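Ancestral D-type dye decolorizing peroxidase (Geotrichum candidum, PDB 7ANV) probably uses its haem and hydrogen peroxide to oxidise dyes and other aromatic substrates, as in other dye-decolorizing peroxidases. Local coordinates at residues D4-Q9 with T47-Q52; S247-R252 with L393-Q398; R252-L257 with V466-G471. All blocks are in the same frame, centred on the assembly; numbering follows the deposited sequence.

Interaction 1 of 3, residues D4-Q9 with T47-Q52; sequences DLNNIQ and TTAQVQ
The flat carboxamide of Asn6 meets Thr47 through one atom. Thr47 OG1 donates to Asn6 OD1 at 2.8 Å and lies in the plane of the amide. Ala49 CB also rests near OD1. Thr47 is the N-cap of helix 48-59, so the contact fastens the N-terminal loop to a helix start. OG1 sits between the backbone N and the carbonyl carbon (chi1 63°). From there it can donate to Asn6 and also accept from Gln50 N, 3.2 Å away. Two more N-H groups of the first turn are taken up by the loop. Thr48 N donates to Ile8 O at 2.9 Å. Ala49 N donates to Leu5 O at 3.0 Å, but it comes from well above the carbonyl plane, 66° out of it. An Asx turn, with Asp4 OD1 accepting from Asn6 N, shapes the loop that presents Asn6. Thr48 OG1 has its own partner beyond the contact, Leu13 O. On the apolar side, Leu5 leans over the helix start. Its CD2 reaches Thr48 CG2 at 3.9 Å.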
loop_
_atom_site.group_PDB
_atom_site.type_symbol
_atom_site.label_atom_id
_atom_site.label_comp_id
_atom_site.label_asym_id
_atom_site.label_seq_id
_atom_site.Cartn_x
_atom_site.Cartn_y
_atom_site.Cartn_z
ATOM N N ASP A 4 -4.080 -13.966 -19.380
ATOM C CA ASP A 4 -2.850 -14.024 -20.188
ATOM C C ASP A 4 -1.806 -13.250 -19.407
ATOM O O ASP A 4 -1.805 -12.015 -19.442
ATOM C CB ASP A 4 -3.062 -13.514 -21.598
ATOM C CG ASP A 4 -1.776 -13.393 -22.374
ATOM O OD1 ASP A 4 -0.670 -13.937 -21.911
ATOM O OD2 ASP A 4 -1.866 -12.701 -23.401
ATOM N N LEU A 5 -0.962 -13.974 -18.700
ATOM C CA LEU A 5 -0.031 -13.313 -17.768
ATOM C C LEU A 5 1.066 -12.588 -18.548
ATOM O O LEU A 5 1.732 -11.775 -17.937
ATOM C CB LEU A 5 0.541 -14.359 -16.830
ATOM C CG LEU A 5 -0.452 -15.083 -15.927
ATOM C CD1 LEU A 5 0.332 -15.962 -14.972
ATOM C CD2 LEU A 5 -1.334 -14.128 -15.176
ATOM N N ASN A 6 1.240 -12.854 -19.847
ATOM C CA ASN A 6 2.219 -12.126 -20.662
ATOM C C ASN A 6 1.621 -10.832 -21.219
ATOM O O ASN A 6 2.371 -10.138 -21.963
ATOM C CB ASN A 6 2.807 -12.978 -21.777
ATOM C CG ASN A 6 4.234 -12.619 -22.107
ATOM O OD1 ASN A 6 5.037 -12.179 -21.272
ATOM N ND2 ASN A 6 4.573 -12.761 -23.369
ATOM N N ASN A 7 0.370 -10.513 -20.869
ATOM C CA ASN A 7 -0.260 -9.226 -21.247
ATOM C C ASN A 7 -0.366 -8.267 -20.067
ATOM O O ASN A 7 -0.819 -7.114 -20.268
ATOM C CB ASN A 7 -1.623 -9.468 -21.892
ATOM C CG ASN A 7 -2.087 -8.266 -22.694
ATOM O OD1 ASN A 7 -1.317 -7.670 -23.408
ATOM N ND2 ASN A 7 -3.340 -7.927 -22.515
ATOM N N ILE A 8 -0.022 -8.708 -18.863
ATOM C CA ILE A 8 -0.294 -7.972 -17.612
ATOM C C ILE A 8 1.059 -7.504 -17.100
ATOM O O ILE A 8 1.988 -8.325 -17.029
ATOM C CB ILE A 8 -1.027 -8.882 -16.601
ATOM C CG1 ILE A 8 -2.408 -9.294 -17.116
ATOM C CG2 ILE A 8 -1.115 -8.238 -15.244
ATOM C CD1 ILE A 8 -2.990 -10.516 -16.404
ATOM N N GLN A 9 1.182 -6.248 -16.771
ATOM C CA GLN A 9 2.416 -5.737 -16.154
ATOM C C GLN A 9 2.690 -6.434 -14.814
ATOM O O GLN A 9 1.786 -6.521 -13.968
ATOM C CB GLN A 9 2.352 -4.216 -16.035
ATOM C CG GLN A 9 2.512 -3.511 -17.374
ATOM C CD GLN A 9 2.919 -2.071 -17.163
ATOM O OE1 GLN A 9 4.009 -1.775 -16.636
ATOM N NE2 GLN A 9 2.050 -1.160 -17.543
ATOM N N THR A 47 6.450 -8.533 -17.554
ATOM C CA THR A 47 5.059 -9.040 -17.451
ATOM C C THR A 47 4.953 -9.956 -16.243
ATOM O O THR A 47 5.997 -10.419 -15.731
ATOM C CB THR A 47 4.649 -9.820 -18.690
ATOM O OG1 THR A 47 5.493 -10.974 -18.806
ATOM C CG2 THR A 47 4.736 -8.957 -19.914
ATOM N N THR A 48 3.728 -10.301 -15.873
ATOM C CA THR A 48 3.517 -11.272 -14.772
ATOM C C THR A 48 4.156 -12.604 -15.170
ATOM O O THR A 48 4.741 -13.283 -14.280
ATOM C CB THR A 48 2.033 -11.373 -14.395
ATOM O OG1 THR A 48 1.606 -10.150 -13.805
ATOM C CG2 THR A 48 1.799 -12.499 -13.419
ATOM N N ALA A 49 4.038 -13.017 -16.438
ATOM C CA ALA A 49 4.683 -14.256 -16.918
ATOM C C ALA A 49 6.179 -14.208 -16.566
ATOM O O ALA A 49 6.708 -15.209 -16.019
ATOM C CB ALA A 49 4.439 -14.462 -18.414
ATOM N N GLN A 50 6.869 -13.103 -16.885
ATOM C CA GLN A 50 8.317 -12.984 -16.647
ATOM C C GLN A 50 8.578 -12.966 -15.142
ATOM O O GLN A 50 9.518 -13.602 -14.690
ATOM C CB GLN A 50 8.898 -11.733 -17.291
ATOM C CG GLN A 50 10.410 -11.667 -17.126
ATOM C CD GLN A 50 11.112 -12.841 -17.759
ATOM O OE1 GLN A 50 10.787 -13.277 -18.855
ATOM N NE2 GLN A 50 12.095 -13.378 -17.065
ATOM N N VAL A 51 7.751 -12.283 -14.368
ATOM C CA VAL A 51 7.927 -12.295 -12.878
ATOM C C VAL A 51 7.900 -13.726 -12.338
ATOM O O VAL A 51 8.699 -14.076 -11.455
ATOM C CB VAL A 51 6.863 -11.418 -12.192
ATOM C CG1 VAL A 51 6.665 -11.771 -10.721
ATOM C CG2 VAL A 51 7.182 -9.969 -12.353
ATOM N N GLN A 52 6.980 -14.547 -12.820
ATOM C CA GLN A 52 6.854 -15.940 -12.330
ATOM C C GLN A 52 8.124 -16.706 -12.682
ATOM O O GLN A 52 8.584 -17.495 -11.846
ATOM C CB GLN A 52 5.590 -16.602 -12.872
ATOM C CG GLN A 52 4.341 -15.939 -12.342
ATOM C CD GLN A 52 4.203 -16.098 -10.852
ATOM O OE1 GLN A 52 4.554 -15.209 -10.064
ATOM N NE2 GLN A 52 3.594 -17.197 -10.482
#

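Interaction 2 of 3, residues S247-R252 with L393-Q398; sequences SFLVFR and LFVCYQ. With HEM (protoporphyrin IX containing Fe), chain B.
Strands 247-252 and 393-398 run antiparallel, 4.7 Å apart at closest and 162° between their directions, with Val250 and Cys396 in a hydrogen-bonded pair. Val250 N meets Cys396 O at 2.9 Å.

One face of the sheet carries Leu249, Phe251, Val395 and Tyr397. Leu249 lies alongside Tyr397, both pointing the same way, and its CG comes within 3.6 Å of Tyr397 CE1. Its CD2 reaches the other way, to CG1 of Val395. The second methyl of that valine, CG2, touches Phe251 CD2 at 3.7 Å. The Tyr397 hydroxyl bonds to Asp11.

The other face carries Phe248, Val250, Arg252, Phe394, Cys396 and Gln398. Gln398 is bent at chi2 (-96°), which turns its amide back over the strand pair. NE2 donates to Phe248 O at 3.0 Å, from above the carbonyl plane. The same oxygen accepts from Gln398 N, in the carbonyl plane. The remaining amide oxygen, OE1, accepts from Phe405 N. Val250 CG2 packs on NE2 at 3.4 Å. Phe394 holds its ring against the haem, with methyl CMC over one ring face and CE2 only 3.3 Å from C2C. Arg252 CG touches the ring at CD1, while its guanidinium forms a salt bridge with Asp117.

A buried glutamine amide is thus bonded at both ends. Phe394 offers the haem edge only hydrocarbon, so this contact is van der Waals in kind; a polar bond to the haem comes from Arg367 of the same sheet.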
loop_
_atom_site.group_PDB
_atom_site.type_symbol
_atom_site.label_atom_id
_atom_site.label_comp_id
_atom_site.label_asym_id
_atom_site.label_seq_id
_atom_site.Cartn_x
_atom_site.Cartn_y
_atom_site.Cartn_z
ATOM N N SER A 247 -4.486 -1.970 -14.488
ATOM C CA SER A 247 -4.878 -1.803 -13.074
ATOM C C SER A 247 -4.525 -0.368 -12.673
ATOM O O SER A 247 -3.485 0.205 -13.179
ATOM C CB SER A 247 -4.228 -2.823 -12.196
ATOM O OG SER A 247 -4.746 -2.759 -10.875
ATOM N N PHE A 248 -5.289 0.206 -11.740
ATOM C CA PHE A 248 -4.964 1.534 -11.171
ATOM C C PHE A 248 -3.928 1.370 -10.057
ATOM O O PHE A 248 -4.095 0.519 -9.150
ATOM C CB PHE A 248 -6.224 2.234 -10.671
ATOM C CG PHE A 248 -7.149 2.583 -11.795
ATOM C CD1 PHE A 248 -6.959 3.768 -12.478
ATOM C CD2 PHE A 248 -8.203 1.748 -12.143
ATOM C CE1 PHE A 248 -7.773 4.097 -13.560
ATOM C CE2 PHE A 248 -9.018 2.089 -13.212
ATOM C CZ PHE A 248 -8.834 3.279 -13.879
ATOM N N LEU A 249 -2.859 2.151 -10.193
ATOM C CA LEU A 249 -1.718 2.212 -9.279
ATOM C C LEU A 249 -1.907 3.446 -8.408
ATOM O O LEU A 249 -1.764 4.551 -8.903
ATOM C CB LEU A 249 -0.453 2.323 -10.126
ATOM C CG LEU A 249 0.904 2.129 -9.439
ATOM C CD1 LEU A 249 2.009 2.008 -10.471
ATOM C CD2 LEU A 249 1.255 3.202 -8.425
ATOM N N VAL A 250 -2.126 3.246 -7.126
ATOM C CA VAL A 250 -2.115 4.343 -6.126
ATOM C C VAL A 250 -0.714 4.429 -5.540
ATOM O O VAL A 250 -0.257 3.441 -4.954
ATOM C CB VAL A 250 -3.149 4.103 -5.016
ATOM C CG1 VAL A 250 -2.983 5.160 -3.933
ATOM C CG2 VAL A 250 -4.573 4.035 -5.570
ATOM N N PHE A 251 -0.109 5.607 -5.629
ATOM C CA PHE A 251 1.184 5.906 -4.989
ATOM C C PHE A 251 0.978 6.903 -3.847
ATOM O O PHE A 251 0.412 7.949 -4.086
ATOM C CB PHE A 251 2.203 6.387 -6.026
ATOM C CG PHE A 251 3.585 6.546 -5.443
ATOM C CD1 PHE A 251 3.926 7.711 -4.767
ATOM C CD2 PHE A 251 4.549 5.552 -5.592
ATOM C CE1 PHE A 251 5.187 7.847 -4.188
ATOM C CE2 PHE A 251 5.805 5.676 -4.998
ATOM C CZ PHE A 251 6.117 6.824 -4.314
ATOM N N ARG A 252 1.495 6.593 -2.667
ATOM C CA ARG A 252 1.576 7.539 -1.549
ATOM C C ARG A 252 2.958 7.465 -0.902
ATOM O O ARG A 252 3.392 6.385 -0.518
ATOM C CB ARG A 252 0.547 7.206 -0.460
ATOM C CG ARG A 252 -0.883 7.124 -0.931
ATOM C CD ARG A 252 -1.586 8.442 -0.827
ATOM N NE ARG A 252 -1.923 8.769 0.550
ATOM C CZ ARG A 252 -2.246 9.982 1.016
ATOM N NH1 ARG A 252 -2.157 11.074 0.262
ATOM N NH2 ARG A 252 -2.649 10.092 2.277
ATOM N N LEU A 393 6.993 3.864 0.750
ATOM C CA LEU A 393 6.482 4.158 -0.607
ATOM C C LEU A 393 5.343 3.176 -0.787
ATOM O O LEU A 393 5.559 1.961 -1.120
ATOM C CB LEU A 393 7.578 4.030 -1.658
ATOM C CG LEU A 393 8.837 4.855 -1.329
ATOM C CD1 LEU A 393 9.868 4.684 -2.426
ATOM C CD2 LEU A 393 8.499 6.341 -1.113
ATOM N N PHE A 394 4.153 3.665 -0.448
ATOM C CA PHE A 394 2.932 2.843 -0.471
ATOM C C PHE A 394 2.485 2.742 -1.919
ATOM O O PHE A 394 2.249 3.783 -2.547
ATOM C CB PHE A 394 1.846 3.417 0.440
ATOM C CG PHE A 394 0.537 2.683 0.333
ATOM C CD1 PHE A 394 -0.400 3.072 -0.612
ATOM C CD2 PHE A 394 0.272 1.577 1.118
ATOM C CE1 PHE A 394 -1.599 2.401 -0.765
ATOM C CE2 PHE A 394 -0.953 0.920 0.976
ATOM C CZ PHE A 394 -1.874 1.342 0.055
ATOM N N VAL A 395 2.281 1.512 -2.405
ATOM C CA VAL A 395 1.714 1.278 -3.754
ATOM C C VAL A 395 0.609 0.250 -3.606
ATOM O O VAL A 395 0.871 -0.808 -3.010
ATOM C CB VAL A 395 2.791 0.846 -4.769
ATOM C CG1 VAL A 395 2.214 0.328 -6.098
ATOM C CG2 VAL A 395 3.764 1.977 -5.044
ATOM N N CYS A 396 -0.548 0.493 -4.192
ATOM C CA CYS A 396 -1.539 -0.576 -4.269
ATOM C C CYS A 396 -2.192 -0.545 -5.636
ATOM O O CYS A 396 -2.233 0.525 -6.274
ATOM C CB CYS A 396 -2.483 -0.540 -3.079
ATOM S SG CYS A 396 -3.713 0.787 -3.127
ATOM N N TYR A 397 -2.677 -1.714 -6.021
ATOM C CA TYR A 397 -3.376 -1.950 -7.302
ATOM C C TYR A 397 -4.817 -2.385 -7.030
ATOM O O TYR A 397 -5.092 -3.150 -6.099
ATOM C CB TYR A 397 -2.632 -3.001 -8.124
ATOM C CG TYR A 397 -1.255 -2.571 -8.545
ATOM C CD1 TYR A 397 -1.096 -1.743 -9.649
ATOM C CD2 TYR A 397 -0.126 -2.926 -7.814
ATOM C CE1 TYR A 397 0.157 -1.366 -10.105
ATOM C CE2 TYR A 397 1.135 -2.486 -8.223
ATOM C CZ TYR A 397 1.265 -1.718 -9.368
ATOM O OH TYR A 397 2.493 -1.288 -9.788
ATOM N N GLN A 398 -5.703 -1.972 -7.929
ATOM C CA GLN A 398 -7.150 -2.259 -7.897
ATOM C C GLN A 398 -7.727 -1.838 -9.228
ATOM O O GLN A 398 -7.178 -0.945 -9.892
ATOM C CB GLN A 398 -7.857 -1.518 -6.749
ATOM C CG GLN A 398 -7.753 0.005 -6.773
ATOM C CD GLN A 398 -6.645 0.567 -5.916
ATOM O OE1 GLN A 398 -6.786 0.715 -4.704
ATOM N NE2 GLN A 398 -5.520 0.863 -6.529
HETATM C CHA HEM B . -1.298 -4.615 6.230
HETATM C CHB HEM B . 1.858 -1.358 7.935
HETATM C CHC HEM B . -0.234 2.075 5.126
HETATM C CHD HEM B . -3.595 -1.147 3.783
HETATM C C1A HEM B . -0.257 -4.015 6.916
HETATM C C2A HEM B . 0.619 -4.689 7.803
HETATM C C3A HEM B . 1.496 -3.778 8.300
HETATM C C4A HEM B . 1.185 -2.530 7.694
HETATM C CMA HEM B . 2.637 -4.032 9.272
HETATM C CAA HEM B . 0.550 -6.157 8.209
HETATM C CBA HEM B . 1.123 -7.139 7.202
HETATM C CGA HEM B . 0.088 -7.889 6.413
HETATM O O1A HEM B . -0.994 -8.307 6.864
HETATM O O2A HEM B . 0.346 -8.125 5.277
HETATM C C1B HEM B . 1.548 -0.139 7.302
HETATM C C2B HEM B . 2.302 1.063 7.485
HETATM C C3B HEM B . 1.749 2.028 6.695
HETATM C C4B HEM B . 0.604 1.379 5.998
HETATM C CMB HEM B . 3.489 1.247 8.390
HETATM C CAB HEM B . 2.148 3.435 6.458
HETATM C CBB HEM B . 3.391 3.938 6.663
HETATM C C1C HEM B . -1.366 1.506 4.524
HETATM C C2C HEM B . -2.306 2.175 3.725
HETATM C C3C HEM B . -3.273 1.248 3.380
HETATM C C4C HEM B . -2.898 0.010 3.967
HETATM C CMC HEM B . -2.242 3.645 3.334
HETATM C CAC HEM B . -4.496 1.387 2.587
HETATM C CBC HEM B . -5.115 2.547 2.420
HETATM C C1D HEM B . -3.172 -2.366 4.314
HETATM C C2D HEM B . -3.911 -3.600 3.998
HETATM C C3D HEM B . -3.271 -4.559 4.701
HETATM C C4D HEM B . -2.161 -3.901 5.426
HETATM C CMD HEM B . -5.121 -3.826 3.097
HETATM C CAD HEM B . -3.620 -6.031 4.731
HETATM C CBD HEM B . -4.742 -6.363 5.730
HETATM C CGD HEM B . -5.158 -7.801 5.635
HETATM O O1D HEM B . -5.267 -8.417 6.725
HETATM O O2D HEM B . -5.431 -8.341 4.533
HETATM N NA HEM B . 0.105 -2.676 6.845
HETATM N NB HEM B . 0.575 0.093 6.406
HETATM N NC HEM B . -1.756 0.197 4.708
HETATM N ND HEM B . -2.162 -2.561 5.194
HETATM FE FE HEM B . -0.864 -1.286 5.833
#

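Interaction 3 of 3, residues R252-L257 with V466-G471; sequences RKLQQL and VVPRGG. With HEM (protoporphyrin IX containing Fe), chain B.
Leu254 packs its CB on Val466 CG1 at 3.7 Å and lays CD2 across Pro468. Its other methyl, CD1, faces vinyl carbon CAB of the haem. CG2 of Val466 touches the same vinyl group, at CBB. Gln256 flanks it too, and its NE2 bonds to Glu193.

On the other face, Lys253, Gln255 and Arg469 bring polar groups together beside Val467. Gln255 is fully extended, and its OE1 is gripped side-on by Arg469. NE lies at 2.7 Å and NH2 at 2.8 Å from OE1, which sits in the guanidinium plane. Val467 CG1 covers one face of that guanidinium, 3.4 Å above it. A leucine in place of Arg469 would probably leave Gln255 OE1 without either donor and its amide free to turn. The Lys253 chain passes the arginine CB, and its NZ pairs with Asp132 and Asp389.

Lys253 N donates to Gly470 O, and its O accepts from Arg469 N at 2.8 Å. Arg469 and Gly470 together stand opposite Lys253, a beta bulge. Gly470 has a positive phi of 130°, a backbone shape open to glycine. The strands belong to a four-stranded antiparallel sheet of order 2-3-1-4, as in the ferredoxin-like fold of this family, here walling the haem pocket.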
loop_
_atom_site.group_PDB
_atom_site.type_symbol
_atom_site.label_atom_id
_atom_site.label_comp_id
_atom_site.label_asym_id
_atom_site.label_seq_id
_atom_site.Cartn_x
_atom_site.Cartn_y
_atom_site.Cartn_z
ATOM N N ARG A 252 1.495 6.593 -2.667
ATOM C CA ARG A 252 1.576 7.539 -1.549
ATOM C C ARG A 252 2.958 7.465 -0.902
ATOM O O ARG A 252 3.392 6.385 -0.518
ATOM C CB ARG A 252 0.547 7.206 -0.460
ATOM C CG ARG A 252 -0.883 7.124 -0.931
ATOM C CD ARG A 252 -1.586 8.442 -0.827
ATOM N NE ARG A 252 -1.923 8.769 0.550
ATOM C CZ ARG A 252 -2.246 9.982 1.016
ATOM N NH1 ARG A 252 -2.157 11.074 0.262
ATOM N NH2 ARG A 252 -2.649 10.092 2.277
ATOM N N LYS A 253 3.612 8.604 -0.811
ATOM C CA LYS A 253 4.836 8.739 0.001
ATOM C C LYS A 253 4.415 9.018 1.442
ATOM O O LYS A 253 3.830 10.091 1.707
ATOM C CB LYS A 253 5.752 9.828 -0.554
ATOM C CG LYS A 253 7.031 9.951 0.243
ATOM C CD LYS A 253 7.945 11.094 -0.166
ATOM C CE LYS A 253 9.038 11.222 0.873
ATOM N NZ LYS A 253 9.957 12.359 0.623
ATOM N N LEU A 254 4.626 8.057 2.334
ATOM C CA LEU A 254 4.150 8.138 3.735
ATOM C C LEU A 254 5.394 8.169 4.639
ATOM O O LEU A 254 6.035 7.122 4.875
ATOM C CB LEU A 254 3.252 6.956 4.083
ATOM C CG LEU A 254 2.044 6.825 3.179
ATOM C CD1 LEU A 254 1.222 5.587 3.551
ATOM C CD2 LEU A 254 1.197 8.098 3.212
ATOM N N GLN A 255 5.706 9.362 5.123
ATOM C CA GLN A 255 6.840 9.548 6.057
ATOM C C GLN A 255 6.498 8.891 7.401
ATOM O O GLN A 255 5.358 9.076 7.877
ATOM C CB GLN A 255 7.097 11.031 6.238
ATOM C CG GLN A 255 8.279 11.256 7.157
ATOM C CD GLN A 255 8.502 12.702 7.478
ATOM O OE1 GLN A 255 7.761 13.580 7.038
ATOM N NE2 GLN A 255 9.534 12.952 8.279
ATOM N N GLN A 256 7.440 8.180 8.027
ATOM C CA GLN A 256 7.226 7.543 9.344
ATOM C C GLN A 256 8.116 8.195 10.397
ATOM O O GLN A 256 9.282 8.455 10.115
ATOM C CB GLN A 256 7.462 6.041 9.248
ATOM C CG GLN A 256 6.363 5.361 8.444
ATOM C CD GLN A 256 6.675 3.918 8.183
ATOM O OE1 GLN A 256 7.115 3.520 7.106
ATOM N NE2 GLN A 256 6.419 3.107 9.189
ATOM N N LEU A 257 7.536 8.451 11.570
ATOM C CA LEU A 257 8.234 9.072 12.721
ATOM C C LEU A 257 8.472 7.947 13.734
ATOM O O LEU A 257 7.612 7.685 14.600
ATOM C CB LEU A 257 7.343 10.180 13.287
ATOM C CG LEU A 257 6.996 11.295 12.302
ATOM C CD1 LEU A 257 6.162 12.357 13.020
ATOM C CD2 LEU A 257 8.225 11.897 11.672
ATOM N N VAL A 466 2.506 8.770 10.992
ATOM C CA VAL A 466 2.632 8.651 9.516
ATOM C C VAL A 466 2.182 9.974 8.915
ATOM O O VAL A 466 1.066 10.442 9.239
ATOM C CB VAL A 466 1.835 7.452 8.979
ATOM C CG1 VAL A 466 1.851 7.454 7.474
ATOM C CG2 VAL A 466 2.396 6.161 9.549
ATOM N N VAL A 467 3.047 10.605 8.140
ATOM C CA VAL A 467 2.780 11.956 7.582
ATOM C C VAL A 467 2.758 11.820 6.071
ATOM O O VAL A 467 3.798 11.523 5.445
ATOM C CB VAL A 467 3.815 13.000 8.018
ATOM C CG1 VAL A 467 3.471 14.346 7.418
ATOM C CG2 VAL A 467 3.926 13.080 9.543
ATOM N N PRO A 468 1.587 11.935 5.425
ATOM C CA PRO A 468 1.561 11.853 3.969
ATOM C C PRO A 468 2.368 13.018 3.369
ATOM O O PRO A 468 2.211 14.169 3.812
ATOM C CB PRO A 468 0.084 11.955 3.607
ATOM C CG PRO A 468 -0.629 11.582 4.920
ATOM C CD PRO A 468 0.252 12.181 6.002
ATOM N N ARG A 469 3.201 12.714 2.363
ATOM C CA ARG A 469 4.052 13.714 1.682
ATOM C C ARG A 469 3.650 13.853 0.215
ATOM O O ARG A 469 4.218 14.708 -0.473
ATOM C CB ARG A 469 5.517 13.359 1.888
ATOM C CG ARG A 469 5.937 13.449 3.342
ATOM C CD ARG A 469 5.814 14.869 3.882
ATOM N NE ARG A 469 6.277 15.013 5.270
ATOM C CZ ARG A 469 6.079 16.075 6.064
ATOM N NH1 ARG A 469 5.382 17.120 5.638
ATOM N NH2 ARG A 469 6.566 16.065 7.300
ATOM N N GLY A 470 2.622 13.138 -0.214
ATOM C CA GLY A 470 2.113 13.327 -1.577
ATOM C C GLY A 470 1.964 12.021 -2.301
ATOM O O GLY A 470 2.479 10.995 -1.858
ATOM N N GLY A 471 1.394 12.112 -3.484
ATOM C CA GLY A 471 1.274 10.948 -4.348
ATOM C C GLY A 471 0.384 11.269 -5.501
ATOM O O GLY A 471 0.085 12.476 -5.724
HETATM C CHA HEM B . -1.298 -4.615 6.230
HETATM C CHB HEM B . 1.858 -1.358 7.935
HETATM C CHC HEM B . -0.234 2.075 5.126
HETATM C CHD HEM B . -3.595 -1.147 3.783
HETATM C C1A HEM B . -0.257 -4.015 6.916
HETATM C C2A HEM B . 0.619 -4.689 7.803
HETATM C C3A HEM B . 1.496 -3.778 8.300
HETATM C C4A HEM B . 1.185 -2.530 7.694
HETATM C CMA HEM B . 2.637 -4.032 9.272
HETATM C CAA HEM B . 0.550 -6.157 8.209
HETATM C CBA HEM B . 1.123 -7.139 7.202
HETATM C CGA HEM B . 0.088 -7.889 6.413
HETATM O O1A HEM B . -0.994 -8.307 6.864
HETATM O O2A HEM B . 0.346 -8.125 5.277
HETATM C C1B HEM B . 1.548 -0.139 7.302
HETATM C C2B HEM B . 2.302 1.063 7.485
HETATM C C3B HEM B . 1.749 2.028 6.695
HETATM C C4B HEM B . 0.604 1.379 5.998
HETATM C CMB HEM B . 3.489 1.247 8.390
HETATM C CAB HEM B . 2.148 3.435 6.458
HETATM C CBB HEM B . 3.391 3.938 6.663
HETATM C C1C HEM B . -1.366 1.506 4.524
HETATM C C2C HEM B . -2.306 2.175 3.725
HETATM C C3C HEM B . -3.273 1.248 3.380
HETATM C C4C HEM B . -2.898 0.010 3.967
HETATM C CMC HEM B . -2.242 3.645 3.334
HETATM C CAC HEM B . -4.496 1.387 2.587
HETATM C CBC HEM B . -5.115 2.547 2.420
HETATM C C1D HEM B . -3.172 -2.366 4.314
HETATM C C2D HEM B . -3.911 -3.600 3.998
HETATM C C3D HEM B . -3.271 -4.559 4.701
HETATM C C4D HEM B . -2.161 -3.901 5.426
HETATM C CMD HEM B . -5.121 -3.826 3.097
HETATM C CAD HEM B . -3.620 -6.031 4.731
HETATM C CBD HEM B . -4.742 -6.363 5.730
HETATM C CGD HEM B . -5.158 -7.801 5.635
HETATM O O1D HEM B . -5.267 -8.417 6.725
HETATM O O2D HEM B . -5.431 -8.341 4.533
HETATM N NA HEM B . 0.105 -2.676 6.845
HETATM N NB HEM B . 0.575 0.093 6.406
HETATM N NC HEM B . -1.756 0.197 4.708
HETATM N ND HEM B . -2.162 -2.561 5.194
HETATM FE FE HEM B . -0.864 -1.286 5.833
#

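Interactions 2 and 3 share Arg252 and strand 247-256, which pairs with strand 391-398 on one side and strand 466-476 on the other. Their centres lie about 14 Å apart. They touch where Phe394 CB meets Leu254 CD1 at 3.8 Å, and both reach the haem: interaction 2 through Phe394, interaction 3 through Leu254, Gln256 and Val466. Phe394 also lines the pocket of a bound oxygen molecule. Interaction 1 stands apart, in the N-terminal half, and does not touch the others. Its centre is about 18 Å from that of interaction 2 and about 30 Å from that of interaction 3, which lies on the opposite side of the chain's centre.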